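Local coordinates for glycerol dehydratase (PDB 4MTJ), which probably dehydrates glycerol without coenzyme B12, as a member of the glycyl radical enzymes related to pyruvate formate lyase, at residues Ile314-Asn319 with Val369-Pro374; Lys4-Gln9 with Ala392-Arg397; Ser166-Lys171 with Met525-Ile530; Leu49-Ala54 with Glu515-Pro520; Pro439-Gly444 with Gly540-Phe545. All coordinates share one frame; numbering follows the deposited sequence.

From the N terminus, the arm 4-9 opens contact 2, helix 47-61 opens contact 4, and the start of helix 169-190 opens contact 3. Contact 1 then opens and closes (314-319 with 369-374) while all three are still open, so it nests within each of them. Contact 2 closes next on helix 386-397, crossing contacts 3 and 4. Strand 442-443 opens contact 5 before contacts 4 and 3 close in turn, at and beyond the end of helix 484-516; these two cross each other, and contact 5, closing last at strand 543-551, crosses both. Contacts 3 and 5 touch through Gly-440, whereas contacts 2 and 4 lie about 44 Å apart between centres, on opposite sides of the chain's centre.

Contact 1 of 5, residues Ile314-Asn319 with Val369-Pro374; sequences IWIKLN and VKLPQP
Pro-374 lies over one face of the Trp-315 indole, its CD 3.2 Å from the centroid of the five-membered ring and only 11° off the normal, a close CH-pi contact. Its CG covers the same face nearer the rim, and CB reaches across to Leu-318 CD1 at 3.6 Å, so the proline ring is wedged between two side chains of helix 304-318. The indole NE1 makes a weak bond to a water that also donates to Pro-374 O. The second flat group, the Asn-319 amide, works at both ends: Gln-373 N gives its hydrogen to Asn-319 OD1 at 2.7 Å, and Asn-319 ND2 returns one to Gln-373 O at 2.6 Å, meeting that oxygen from well above its carbonyl plane. ND2 also donates to Trp-315 O (2.8 Å), and with three bonds the amide's rotation is fixed.

Residues 370-374 form the loop between helix 357-369 and strand 375-380 of a beta-alpha-beta unit, whose earlier, parallel strand is 341-344. Lys-370, with positive phi, breaks the helix, and a cis peptide precedes Pro-374. At the end of helix 357-369, Val-369 CG1 points anti to its own backbone N (chi1 178°) and packs on Ile-316 CG1 at 3.7 Å, where Ile-13 of helix 11-22 also touches both residues. Gln-373 turns its amide away, OE1 accepting from Gln-340 N and NE2 bonding to Ser-375 OG.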
# COMPACT_ATOMS: atom_id res chain seq x y z
N ILE A 314 19.40 -16.28 -31.75
CA ILE A 314 18.37 -15.64 -30.94
C ILE A 314 17.09 -16.48 -30.95
O ILE A 314 16.50 -16.74 -29.89
CB ILE A 314 18.08 -14.16 -31.37
CG1 ILE A 314 19.25 -13.26 -30.98
CG2 ILE A 314 16.80 -13.65 -30.73
CD1 ILE A 314 19.04 -11.79 -31.29
N TRP A 315 16.68 -16.89 -32.15
CA TRP A 315 15.57 -17.82 -32.33
C TRP A 315 15.69 -19.01 -31.39
O TRP A 315 14.74 -19.36 -30.68
CB TRP A 315 15.53 -18.31 -33.78
CG TRP A 315 14.42 -17.75 -34.58
CD1 TRP A 315 13.43 -18.45 -35.22
CD2 TRP A 315 14.16 -16.37 -34.84
NE1 TRP A 315 12.58 -17.59 -35.86
CE2 TRP A 315 13.00 -16.31 -35.65
CE3 TRP A 315 14.79 -15.18 -34.47
CZ2 TRP A 315 12.45 -15.10 -36.08
CZ3 TRP A 315 14.25 -13.97 -34.91
CH2 TRP A 315 13.09 -13.94 -35.71
N ILE A 316 16.86 -19.64 -31.38
CA ILE A 316 17.08 -20.81 -30.56
C ILE A 316 17.00 -20.49 -29.06
O ILE A 316 16.40 -21.25 -28.30
CB ILE A 316 18.40 -21.52 -30.93
CG1 ILE A 316 18.21 -22.27 -32.25
CG2 ILE A 316 18.85 -22.46 -29.80
CD1 ILE A 316 19.44 -22.97 -32.77
N LYS A 317 17.57 -19.36 -28.66
CA LYS A 317 17.50 -18.91 -27.26
C LYS A 317 16.06 -18.66 -26.81
O LYS A 317 15.69 -19.02 -25.69
CB LYS A 317 18.34 -17.64 -27.03
CG LYS A 317 19.86 -17.81 -27.18
CD LYS A 317 20.43 -18.88 -26.27
CE LYS A 317 20.01 -18.76 -24.82
NZ LYS A 317 20.51 -19.92 -23.97
N LEU A 318 15.26 -18.07 -27.68
CA LEU A 318 13.84 -17.87 -27.38
C LEU A 318 13.11 -19.19 -27.06
O LEU A 318 12.05 -19.19 -26.42
CB LEU A 318 13.14 -17.12 -28.54
CG LEU A 318 13.61 -15.68 -28.74
CD1 LEU A 318 13.27 -15.16 -30.12
CD2 LEU A 318 13.02 -14.79 -27.66
N ASN A 319 13.68 -20.31 -27.50
CA ASN A 319 13.11 -21.61 -27.18
C ASN A 319 13.72 -22.21 -25.91
O ASN A 319 13.34 -23.30 -25.50
CB ASN A 319 13.30 -22.59 -28.35
CG ASN A 319 12.42 -22.26 -29.54
OD1 ASN A 319 11.31 -22.78 -29.66
ND2 ASN A 319 12.90 -21.39 -30.41
N VAL A 369 15.59 -22.76 -38.21
CA VAL A 369 15.50 -23.33 -36.87
C VAL A 369 14.32 -24.29 -36.65
O VAL A 369 14.48 -25.31 -35.97
CB VAL A 369 15.45 -22.20 -35.84
CG1 VAL A 369 15.31 -22.74 -34.42
CG2 VAL A 369 16.70 -21.31 -35.99
N LYS A 370 13.16 -23.96 -37.21
CA LYS A 370 11.97 -24.84 -37.13
C LYS A 370 11.64 -25.30 -35.71
O LYS A 370 11.39 -26.48 -35.47
CB LYS A 370 12.12 -26.07 -38.04
CG LYS A 370 12.58 -25.75 -39.46
CD LYS A 370 12.48 -26.95 -40.41
CE LYS A 370 12.96 -26.56 -41.81
NZ LYS A 370 12.58 -27.53 -42.85
N LEU A 371 11.67 -24.36 -34.77
CA LEU A 371 11.24 -24.62 -33.40
C LEU A 371 9.94 -23.85 -33.14
O LEU A 371 9.54 -23.03 -33.96
CB LEU A 371 12.35 -24.23 -32.43
CG LEU A 371 13.49 -25.24 -32.37
CD1 LEU A 371 14.60 -24.78 -31.43
CD2 LEU A 371 12.98 -26.62 -31.96
N PRO A 372 9.27 -24.12 -32.01
CA PRO A 372 7.99 -23.44 -31.73
C PRO A 372 8.11 -21.93 -31.48
O PRO A 372 7.19 -21.17 -31.84
CB PRO A 372 7.49 -24.14 -30.47
CG PRO A 372 8.12 -25.50 -30.53
CD PRO A 372 9.49 -25.25 -31.08
N GLN A 373 9.20 -21.49 -30.85
CA GLN A 373 9.43 -20.08 -30.61
C GLN A 373 10.45 -19.56 -31.61
O GLN A 373 11.23 -20.33 -32.16
CB GLN A 373 9.89 -19.84 -29.16
CG GLN A 373 8.80 -20.06 -28.12
CD GLN A 373 7.64 -19.09 -28.29
OE1 GLN A 373 7.72 -17.92 -27.90
NE2 GLN A 373 6.55 -19.56 -28.90
N PRO A 374 10.42 -18.26 -31.90
CA PRO A 374 9.41 -17.31 -31.42
C PRO A 374 8.11 -17.42 -32.24
O PRO A 374 8.11 -17.93 -33.37
CB PRO A 374 10.07 -15.96 -31.67
CG PRO A 374 10.84 -16.19 -32.91
CD PRO A 374 11.36 -17.62 -32.83
O HOH W 1 9.91 -18.58 -35.66

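Contact 2 of 5, residues Lys4-Gln9 with Ala392-Arg397; sequences KGFSTQ and AAELTR
Gly-5, at a positive phi of 74°, carries the N-terminal arm past Glu-394, the two CA atoms 7.7 Å apart, without forming helix or strand. The arm passes beside helix 386-397 at Glu-394 and Leu-395; this is the crossover helix of a beta-alpha-beta unit between the parallel strands 375-380 and 404-407.

Glu-394 does the reaching. Its first torsion sits away from a staggered value (chi1 -142°), but beyond CG the chain is extended, which carries the carboxylate out to the arm. There Glu-394 OE1 accepts from Gly-5 N (2.8 Å) on its syn lone pair, with an N-H...O angle of 148°. The other oxygen, OE2, forms a salt bridge with Arg-391, and the same arginine bonds to Gly-5 O through NH2; one guanidinium thus serves both partners of the contact.

Phe-6 brings its ring edge-on to the helix backbone. CE1 comes to 3.7 Å from Glu-394 O, and the peptide joining Glu-394 to Leu-395 lies near the ring plane. Glu-364 and Val-367 of helix 357-369 also touch this ring, which therefore spans two helices. At its far corner Phe-6 CZ approaches Leu-395 N at 3.8 Å and Leu-395 CB at 4.4 Å.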
# COMPACT_ATOMS: atom_id res chain seq x y z
N LYS A 4 11.76 -18.68 -54.16
CA LYS A 4 13.21 -18.67 -54.10
C LYS A 4 13.76 -19.80 -53.23
O LYS A 4 14.94 -20.13 -53.30
CB LYS A 4 13.69 -17.30 -53.60
CG LYS A 4 13.01 -16.14 -54.30
CD LYS A 4 13.85 -14.88 -54.22
CE LYS A 4 13.25 -13.77 -55.07
NZ LYS A 4 14.13 -12.57 -55.09
N GLY A 5 12.89 -20.39 -52.42
CA GLY A 5 13.31 -21.40 -51.47
C GLY A 5 14.05 -20.78 -50.30
O GLY A 5 14.29 -19.58 -50.25
N PHE A 6 14.42 -21.61 -49.33
CA PHE A 6 15.10 -21.10 -48.16
C PHE A 6 16.53 -21.61 -48.09
O PHE A 6 16.81 -22.74 -48.44
CB PHE A 6 14.33 -21.49 -46.89
CG PHE A 6 12.98 -20.85 -46.81
CD1 PHE A 6 11.84 -21.57 -47.10
CD2 PHE A 6 12.86 -19.51 -46.46
CE1 PHE A 6 10.60 -20.98 -47.03
CE2 PHE A 6 11.62 -18.91 -46.39
CZ PHE A 6 10.49 -19.65 -46.67
N SER A 7 17.44 -20.75 -47.64
CA SER A 7 18.84 -21.14 -47.50
C SER A 7 19.05 -22.12 -46.34
O SER A 7 18.14 -22.40 -45.55
CB SER A 7 19.71 -19.90 -47.32
OG SER A 7 19.35 -19.21 -46.15
N THR A 8 20.27 -22.64 -46.24
CA THR A 8 20.59 -23.66 -45.25
C THR A 8 21.34 -23.04 -44.08
O THR A 8 22.27 -22.25 -44.28
CB THR A 8 21.45 -24.77 -45.87
OG1 THR A 8 20.81 -25.26 -47.06
CG2 THR A 8 21.61 -25.92 -44.90
N GLN A 9 20.92 -23.39 -42.87
CA GLN A 9 21.53 -22.88 -41.65
C GLN A 9 22.87 -23.57 -41.38
O GLN A 9 23.11 -24.66 -41.89
CB GLN A 9 20.59 -23.09 -40.46
CG GLN A 9 20.44 -24.54 -40.02
CD GLN A 9 19.45 -25.33 -40.85
OE1 GLN A 9 18.97 -24.86 -41.88
NE2 GLN A 9 19.14 -26.54 -40.39
N ALA A 392 6.08 -14.64 -47.13
CA ALA A 392 5.35 -15.17 -45.97
C ALA A 392 4.55 -16.43 -46.32
O ALA A 392 4.56 -17.42 -45.58
CB ALA A 392 4.45 -14.10 -45.37
N ALA A 393 3.87 -16.40 -47.46
CA ALA A 393 3.16 -17.59 -47.94
C ALA A 393 4.12 -18.78 -48.09
O ALA A 393 3.78 -19.91 -47.76
CB ALA A 393 2.48 -17.30 -49.26
N GLU A 394 5.32 -18.52 -48.57
CA GLU A 394 6.30 -19.58 -48.74
C GLU A 394 6.66 -20.17 -47.38
O GLU A 394 6.89 -21.38 -47.26
CB GLU A 394 7.54 -19.03 -49.42
CG GLU A 394 8.18 -19.97 -50.40
CD GLU A 394 9.31 -19.31 -51.16
OE1 GLU A 394 10.22 -20.05 -51.60
OE2 GLU A 394 9.28 -18.07 -51.31
N LEU A 395 6.72 -19.33 -46.35
CA LEU A 395 6.99 -19.81 -45.00
C LEU A 395 5.84 -20.69 -44.55
O LEU A 395 6.07 -21.74 -43.96
CB LEU A 395 7.19 -18.66 -44.01
CG LEU A 395 7.27 -19.02 -42.52
CD1 LEU A 395 8.36 -20.07 -42.24
CD2 LEU A 395 7.50 -17.77 -41.71
N THR A 396 4.62 -20.25 -44.83
CA THR A 396 3.43 -21.04 -44.51
C THR A 396 3.49 -22.44 -45.12
O THR A 396 3.07 -23.42 -44.49
CB THR A 396 2.13 -20.32 -44.95
OG1 THR A 396 2.00 -19.06 -44.26
CG2 THR A 396 0.90 -21.19 -44.66
N ARG A 397 4.03 -22.53 -46.32
CA ARG A 397 4.08 -23.81 -47.01
C ARG A 397 4.99 -24.80 -46.28
O ARG A 397 4.80 -26.01 -46.38
CB ARG A 397 4.51 -23.64 -48.47
CG ARG A 397 4.53 -24.94 -49.26
CD ARG A 397 4.55 -24.67 -50.76
NE ARG A 397 5.71 -23.90 -51.16
CZ ARG A 397 5.84 -23.32 -52.35
NH1 ARG A 397 4.88 -23.42 -53.25
NH2 ARG A 397 6.94 -22.63 -52.63

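Contact 3 of 5, residues Ser166-Lys171 with Met525-Ile530; sequences SVDYGK and MVDNCI
Asp-168 N donates to Met-525 O at 2.8 Å, a straight bond (162° at the hydrogen) arriving almost in line with the C=O. The same oxygen lies 3.2 Å from Asp-168 CB. Beside it Val-167 CB packs on Met-525 CB at 3.8 Å, and Val-167 CG1 meets Val-526 CG2 at 4.1 Å, the two valines crossing at about a right angle.

Water links the acidic side chains. One molecule donates to Asp-168 OD2 and to Asp-527 OD2, which would ease the approach of the two carboxylates; another accepts from Lys-171 NZ (2.7 Å) and donates to Asp-527 OD2 (2.6 Å). Lys-171, fully extended, has its salt bridge with Glu-183.

Behind these, Asp-168 is the N-cap of helix 169-190. Its chi1 of -158° sets CG anti to the backbone N, turning the carboxylate to the helix start, where OD1 accepts from Lys-171 N above the carboxylate plane. A type II turn from Val-526 to Cys-529 leads into helix 529-532. Val-167 CG2 lies over the centre of one Tyr-169 ring face. Around the contact, helix 260-277 supplies Ile-274 against both Val-167 and Met-525, helix 520-523 places Leu-522 on Val-167, and Gly-440, just ahead of strand 442-443, bonds to the backbone of Ser-166 and probably to that of Asp-527.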
# COMPACT_ATOMS: atom_id res chain seq x y z
N SER A 166 5.59 -5.64 -24.57
CA SER A 166 6.76 -5.47 -25.39
C SER A 166 7.43 -4.18 -24.92
O SER A 166 6.91 -3.08 -25.15
CB SER A 166 6.35 -5.35 -26.86
OG SER A 166 7.50 -5.41 -27.69
N VAL A 167 8.57 -4.32 -24.24
CA VAL A 167 9.23 -3.17 -23.63
C VAL A 167 9.90 -2.34 -24.70
O VAL A 167 9.91 -2.73 -25.85
CB VAL A 167 10.28 -3.60 -22.57
CG1 VAL A 167 9.59 -4.31 -21.43
CG2 VAL A 167 11.36 -4.48 -23.19
N ASP A 168 10.44 -1.19 -24.31
CA ASP A 168 11.13 -0.32 -25.24
C ASP A 168 12.55 -0.82 -25.56
O ASP A 168 13.53 -0.17 -25.19
CB ASP A 168 11.17 1.10 -24.69
CG ASP A 168 11.38 2.14 -25.79
OD1 ASP A 168 11.76 1.77 -26.92
OD2 ASP A 168 11.18 3.34 -25.50
N TYR A 169 12.64 -1.97 -26.24
CA TYR A 169 13.92 -2.58 -26.59
C TYR A 169 14.80 -1.62 -27.35
O TYR A 169 16.00 -1.55 -27.10
CB TYR A 169 13.74 -3.81 -27.48
CG TYR A 169 13.07 -5.00 -26.87
CD1 TYR A 169 11.72 -5.23 -27.06
CD2 TYR A 169 13.79 -5.94 -26.12
CE1 TYR A 169 11.09 -6.34 -26.51
CE2 TYR A 169 13.17 -7.05 -25.57
CZ TYR A 169 11.82 -7.25 -25.77
OH TYR A 169 11.19 -8.35 -25.23
N GLY A 170 14.21 -0.92 -28.30
CA GLY A 170 14.94 0.03 -29.13
C GLY A 170 15.68 1.03 -28.26
O GLY A 170 16.84 1.32 -28.52
N LYS A 171 15.01 1.52 -27.22
CA LYS A 171 15.60 2.53 -26.34
C LYS A 171 16.76 1.99 -25.53
O LYS A 171 17.81 2.63 -25.42
CB LYS A 171 14.54 3.10 -25.40
CG LYS A 171 15.06 4.14 -24.43
CD LYS A 171 13.94 4.64 -23.53
CE LYS A 171 14.40 5.74 -22.58
NZ LYS A 171 13.31 6.11 -21.64
N MET A 525 11.52 0.26 -18.43
CA MET A 525 11.62 0.17 -19.89
C MET A 525 10.30 0.42 -20.62
O MET A 525 10.16 0.09 -21.80
CB MET A 525 12.21 -1.18 -20.30
CG MET A 525 13.64 -1.37 -19.79
SD MET A 525 14.31 -2.99 -20.19
CE MET A 525 13.32 -4.07 -19.16
N VAL A 526 9.33 1.00 -19.92
CA VAL A 526 8.05 1.33 -20.52
C VAL A 526 7.67 2.79 -20.25
O VAL A 526 7.77 3.28 -19.12
CB VAL A 526 6.93 0.36 -20.06
CG1 VAL A 526 5.57 0.79 -20.64
CG2 VAL A 526 7.27 -1.07 -20.49
N ASP A 527 7.25 3.49 -21.30
CA ASP A 527 7.12 4.93 -21.20
C ASP A 527 6.13 5.36 -20.19
O ASP A 527 5.05 4.76 -20.02
CB ASP A 527 6.81 5.60 -22.53
CG ASP A 527 8.03 6.21 -23.15
OD1 ASP A 527 7.89 6.87 -24.20
OD2 ASP A 527 9.13 6.02 -22.57
N ASN A 528 6.58 6.43 -19.54
CA ASN A 528 5.99 7.20 -18.46
C ASN A 528 6.38 6.73 -17.05
O ASN A 528 6.29 7.51 -16.11
CB ASN A 528 4.50 7.44 -18.67
CG ASN A 528 4.23 8.29 -19.91
OD1 ASN A 528 5.14 8.59 -20.68
ND2 ASN A 528 2.96 8.67 -20.10
N CYS A 529 6.89 5.51 -16.90
CA CYS A 529 7.17 4.98 -15.56
C CYS A 529 8.22 5.75 -14.78
O CYS A 529 7.98 6.13 -13.62
CB CYS A 529 7.53 3.49 -15.60
SG CYS A 529 6.11 2.40 -15.91
N ILE A 530 9.38 5.98 -15.40
CA ILE A 530 10.41 6.78 -14.77
C ILE A 530 9.92 8.21 -14.56
O ILE A 530 10.04 8.76 -13.47
CB ILE A 530 11.71 6.77 -15.61
CG1 ILE A 530 12.35 5.39 -15.56
CG2 ILE A 530 12.68 7.81 -15.09
CD1 ILE A 530 13.34 5.13 -16.69
O HOH W 2 10.51 3.69 -22.53
O HOH W 3 11.32 7.38 -23.00

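Contact 4 of 5, residues Leu49-Ala54 with Glu515-Pro520; sequences LRRALA and ERAPLP
Arg-51 leaves helix 47-61 to lie along the irregular link, 517-519, that joins the end of helix 484-516 to helix 520-523, a helix-to-loop packing with no direct hydrogen bond across it. Arg-51 CB lies 3.4 Å from Pro-518 O and 3.8 Å from Pro-520 CD. Arg-51 CG comes to 3.2 Å from the same Pro-518 O. Arg-51 CD then passes Ala-517 CA at 4.0 Å and lies equally near Arg-516 O. Bends at chi2 and chi3 (-58° and -50°) fold the chain back, so that NE and NH2 both run alongside Leu-519 CD2 and the two side chains point the same way. Ala-517 CB lies over one face of the guanidinium.

At the tip Arg-51 NH1 donates to a water 3.1 Å away. That water donates to Arg-516 O at 2.6 Å, giving the last turn of helix 484-516 an indirect bond to Arg-51. NH1 also forms a salt bridge with Glu-88, while NH2 makes a weak bond to Glu-277 O. The side chain of Arg-516 goes elsewhere, its NH2 bonding to Glu-43 O of the second subunit, which puts this corner at the dimer contact. At Ala-52, the next residue of helix 47-61, Pro-520 CG rests 3.7 Å from the backbone N and 4.0 Å from CB.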
# COMPACT_ATOMS: atom_id res chain seq x y z
N LEU A 49 11.18 -1.79 -3.10
CA LEU A 49 12.57 -2.01 -2.74
C LEU A 49 12.87 -3.49 -2.49
O LEU A 49 13.95 -3.96 -2.85
CB LEU A 49 12.93 -1.18 -1.51
CG LEU A 49 13.92 -0.03 -1.65
CD1 LEU A 49 14.75 -0.17 -2.91
CD2 LEU A 49 13.19 1.28 -1.65
N ARG A 50 11.92 -4.20 -1.87
CA ARG A 50 12.02 -5.65 -1.71
C ARG A 50 12.23 -6.27 -3.09
O ARG A 50 13.11 -7.12 -3.28
CB ARG A 50 10.77 -6.24 -1.05
CG ARG A 50 10.41 -5.69 0.34
CD ARG A 50 10.43 -6.80 1.38
NE ARG A 50 9.14 -7.40 1.66
CZ ARG A 50 8.96 -8.52 2.35
NH1 ARG A 50 10.00 -9.20 2.81
NH2 ARG A 50 7.73 -8.98 2.56
N ARG A 51 11.42 -5.83 -4.05
CA ARG A 51 11.47 -6.36 -5.42
C ARG A 51 12.82 -6.07 -6.07
O ARG A 51 13.41 -6.96 -6.70
CB ARG A 51 10.33 -5.79 -6.28
CG ARG A 51 8.93 -6.32 -5.91
CD ARG A 51 8.83 -7.85 -6.01
NE ARG A 51 9.36 -8.35 -7.29
CZ ARG A 51 9.30 -9.62 -7.68
NH1 ARG A 51 8.74 -10.55 -6.92
NH2 ARG A 51 9.82 -9.96 -8.85
N ALA A 52 13.30 -4.84 -5.93
CA ALA A 52 14.60 -4.45 -6.46
C ALA A 52 15.71 -5.31 -5.85
O ALA A 52 16.47 -5.96 -6.56
CB ALA A 52 14.86 -2.98 -6.22
N LEU A 53 15.77 -5.33 -4.52
CA LEU A 53 16.81 -6.08 -3.79
C LEU A 53 16.76 -7.59 -4.06
O LEU A 53 17.80 -8.24 -4.14
CB LEU A 53 16.71 -5.80 -2.28
CG LEU A 53 17.01 -4.35 -1.91
CD1 LEU A 53 16.64 -4.06 -0.46
CD2 LEU A 53 18.47 -4.07 -2.16
N ALA A 54 15.55 -8.12 -4.23
CA ALA A 54 15.39 -9.54 -4.56
C ALA A 54 15.98 -9.83 -5.93
O ALA A 54 16.70 -10.82 -6.11
CB ALA A 54 13.92 -9.92 -4.51
N GLU A 515 0.41 -4.17 -5.06
CA GLU A 515 0.63 -4.09 -3.63
C GLU A 515 1.83 -4.93 -3.17
O GLU A 515 2.49 -4.57 -2.20
CB GLU A 515 -0.65 -4.47 -2.90
CG GLU A 515 -0.58 -4.35 -1.39
CD GLU A 515 -1.96 -4.21 -0.74
OE1 GLU A 515 -2.91 -3.78 -1.44
OE2 GLU A 515 -2.08 -4.53 0.47
N ARG A 516 2.11 -6.03 -3.87
CA ARG A 516 3.14 -6.98 -3.43
C ARG A 516 4.21 -7.34 -4.47
O ARG A 516 5.27 -7.84 -4.12
CB ARG A 516 2.51 -8.27 -2.90
CG ARG A 516 1.79 -8.11 -1.58
CD ARG A 516 1.16 -9.42 -1.12
NE ARG A 516 0.62 -9.28 0.23
CZ ARG A 516 0.18 -10.29 0.98
NH1 ARG A 516 0.21 -11.54 0.53
NH2 ARG A 516 -0.27 -10.04 2.21
N ALA A 517 3.94 -7.08 -5.75
CA ALA A 517 4.95 -7.31 -6.78
C ALA A 517 5.04 -6.20 -7.83
O ALA A 517 4.92 -6.47 -9.04
CB ALA A 517 4.76 -8.71 -7.46
N PRO A 518 5.25 -4.94 -7.39
CA PRO A 518 5.50 -3.93 -8.43
C PRO A 518 6.89 -4.18 -9.00
O PRO A 518 7.80 -4.49 -8.23
CB PRO A 518 5.43 -2.61 -7.66
CG PRO A 518 5.75 -2.97 -6.24
CD PRO A 518 5.24 -4.36 -6.03
N LEU A 519 7.05 -4.06 -10.32
CA LEU A 519 8.30 -4.46 -10.95
C LEU A 519 9.19 -3.28 -11.33
O LEU A 519 8.92 -2.60 -12.33
CB LEU A 519 8.02 -5.32 -12.17
CG LEU A 519 7.16 -6.57 -11.94
CD1 LEU A 519 7.23 -7.49 -13.16
CD2 LEU A 519 7.64 -7.31 -10.69
N PRO A 520 10.28 -3.06 -10.57
CA PRO A 520 11.18 -1.93 -10.84
C PRO A 520 11.89 -2.12 -12.17
O PRO A 520 12.12 -1.15 -12.91
CB PRO A 520 12.23 -2.00 -9.70
CG PRO A 520 11.80 -3.12 -8.80
CD PRO A 520 10.83 -3.98 -9.56
O HOH W 4 6.75 -9.97 -4.64

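Contact 5 of 5, residues Pro439-Gly444 with Gly540-Phe545; sequences PGKTEG and GAEYNF
Lys-441, Glu-443 and Tyr-543 have the largest buried areas of this contact, and their backbones hold it together. Tyr-543 N donates to Lys-441 O at 2.9 Å, and Tyr-543 O accepts from Glu-443 N at 2.9 Å; Glu-443 O then takes Phe-545 N at 3.1 Å. Each strand thus offers one residue that bonds through both its N-H and its C=O, Tyr-543 reaching residues 441 and 443 and Glu-443 reaching 543 and 545.

The side chain of Lys-441 runs beside the tyrosine, pointing the same way: CB is 3.9 Å from Tyr-543 CD1, and its extended chain keeps CD near CE1. Glu-542 CG lies over the centre of one face of the same ring, 3.6 Å above it. At the far end Tyr-543 OH bonds to Asp-424, which also has a long, weak ion pair with Lys-441 NZ. Thr-442 stands on the tyrosine's side of the sheet, its OG1 bonded to Lys-438 O, and its CG2 meets the edge of the Phe-545 ring.

Glu-443 and Asn-544 occupy the other side. The glutamate chain bends at chi2 (69°) and leads away, touching Leu-536 and Arg-631; Glu-443 CB stays 3.6 Å from Asn-544 OD1, an oxygen that accepts from Arg-631. Ala-541 CB presses on Glu-443 N at 3.4 Å.

This is a short parallel pairing at one end of strand 543-551, which also pairs in parallel with 449-452 and 634-635, consistent with the ten-stranded beta/alpha barrel core of the glycyl radical enzymes.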
# COMPACT_ATOMS: atom_id res chain seq x y z
N PRO A 439 4.22 -0.85 -28.43
CA PRO A 439 5.27 -1.32 -27.53
C PRO A 439 6.00 -0.14 -26.89
O PRO A 439 6.05 0.95 -27.47
CB PRO A 439 6.23 -2.08 -28.46
CG PRO A 439 5.44 -2.36 -29.69
CD PRO A 439 4.48 -1.22 -29.83
N GLY A 440 6.56 -0.36 -25.70
CA GLY A 440 7.30 0.65 -24.98
C GLY A 440 6.40 1.65 -24.28
O GLY A 440 6.89 2.57 -23.63
N LYS A 441 5.08 1.48 -24.39
CA LYS A 441 4.19 2.48 -23.81
C LYS A 441 2.97 1.91 -23.08
O LYS A 441 2.13 2.69 -22.62
CB LYS A 441 3.70 3.45 -24.88
CG LYS A 441 4.78 4.28 -25.56
CD LYS A 441 4.13 5.45 -26.28
CE LYS A 441 5.15 6.34 -26.98
NZ LYS A 441 4.55 7.65 -27.38
N THR A 442 2.87 0.59 -22.98
CA THR A 442 1.62 -0.04 -22.58
C THR A 442 1.76 -1.04 -21.45
O THR A 442 2.70 -1.83 -21.44
CB THR A 442 0.95 -0.76 -23.78
OG1 THR A 442 0.83 0.16 -24.88
CG2 THR A 442 -0.45 -1.26 -23.41
N GLU A 443 0.83 -0.98 -20.50
CA GLU A 443 0.54 -2.10 -19.61
C GLU A 443 -0.83 -2.59 -20.04
O GLU A 443 -1.84 -2.00 -19.67
CB GLU A 443 0.51 -1.65 -18.15
CG GLU A 443 0.15 -2.76 -17.13
CD GLU A 443 1.24 -3.84 -16.97
OE1 GLU A 443 1.75 -4.34 -18.00
OE2 GLU A 443 1.58 -4.19 -15.82
N GLY A 444 -0.86 -3.66 -20.82
CA GLY A 444 -2.09 -4.08 -21.50
C GLY A 444 -2.92 -5.15 -20.81
O GLY A 444 -4.12 -5.24 -21.06
N GLY A 540 1.85 3.52 -14.21
CA GLY A 540 2.85 4.33 -14.88
C GLY A 540 2.81 4.34 -16.42
O GLY A 540 3.26 5.29 -17.04
N ALA A 541 2.29 3.29 -17.05
CA ALA A 541 2.28 3.24 -18.51
C ALA A 541 1.41 4.36 -19.10
O ALA A 541 0.39 4.73 -18.52
CB ALA A 541 1.80 1.88 -19.01
N GLU A 542 1.84 4.89 -20.24
CA GLU A 542 1.04 5.84 -21.00
C GLU A 542 -0.33 5.22 -21.33
O GLU A 542 -1.38 5.84 -21.11
CB GLU A 542 1.81 6.19 -22.28
CG GLU A 542 1.01 6.87 -23.38
CD GLU A 542 0.65 8.29 -23.04
OE1 GLU A 542 1.13 8.81 -22.01
OE2 GLU A 542 -0.14 8.90 -23.81
N TYR A 543 -0.31 3.98 -21.81
CA TYR A 543 -1.55 3.29 -22.14
C TYR A 543 -1.81 2.12 -21.19
O TYR A 543 -0.93 1.31 -20.90
CB TYR A 543 -1.52 2.78 -23.57
CG TYR A 543 -1.30 3.85 -24.62
CD1 TYR A 543 -0.14 3.88 -25.39
CD2 TYR A 543 -2.26 4.83 -24.86
CE1 TYR A 543 0.06 4.84 -26.36
CE2 TYR A 543 -2.07 5.80 -25.83
CZ TYR A 543 -0.91 5.80 -26.58
OH TYR A 543 -0.70 6.75 -27.55
N ASN A 544 -3.05 2.04 -20.72
CA ASN A 544 -3.47 0.98 -19.81
C ASN A 544 -4.75 0.27 -20.27
O ASN A 544 -5.74 0.92 -20.64
CB ASN A 544 -3.65 1.55 -18.40
CG ASN A 544 -2.33 1.81 -17.71
OD1 ASN A 544 -1.75 0.90 -17.12
ND2 ASN A 544 -1.85 3.05 -17.78
N PHE A 545 -4.73 -1.05 -20.23
CA PHE A 545 -5.89 -1.85 -20.61
C PHE A 545 -6.00 -3.08 -19.72
O PHE A 545 -5.09 -3.38 -18.97
CB PHE A 545 -5.79 -2.26 -22.07
CG PHE A 545 -5.74 -1.09 -23.01
CD1 PHE A 545 -4.55 -0.74 -23.64
CD2 PHE A 545 -6.88 -0.32 -23.24
CE1 PHE A 545 -4.49 0.36 -24.52
CE2 PHE A 545 -6.84 0.79 -24.11
CZ PHE A 545 -5.65 1.12 -24.75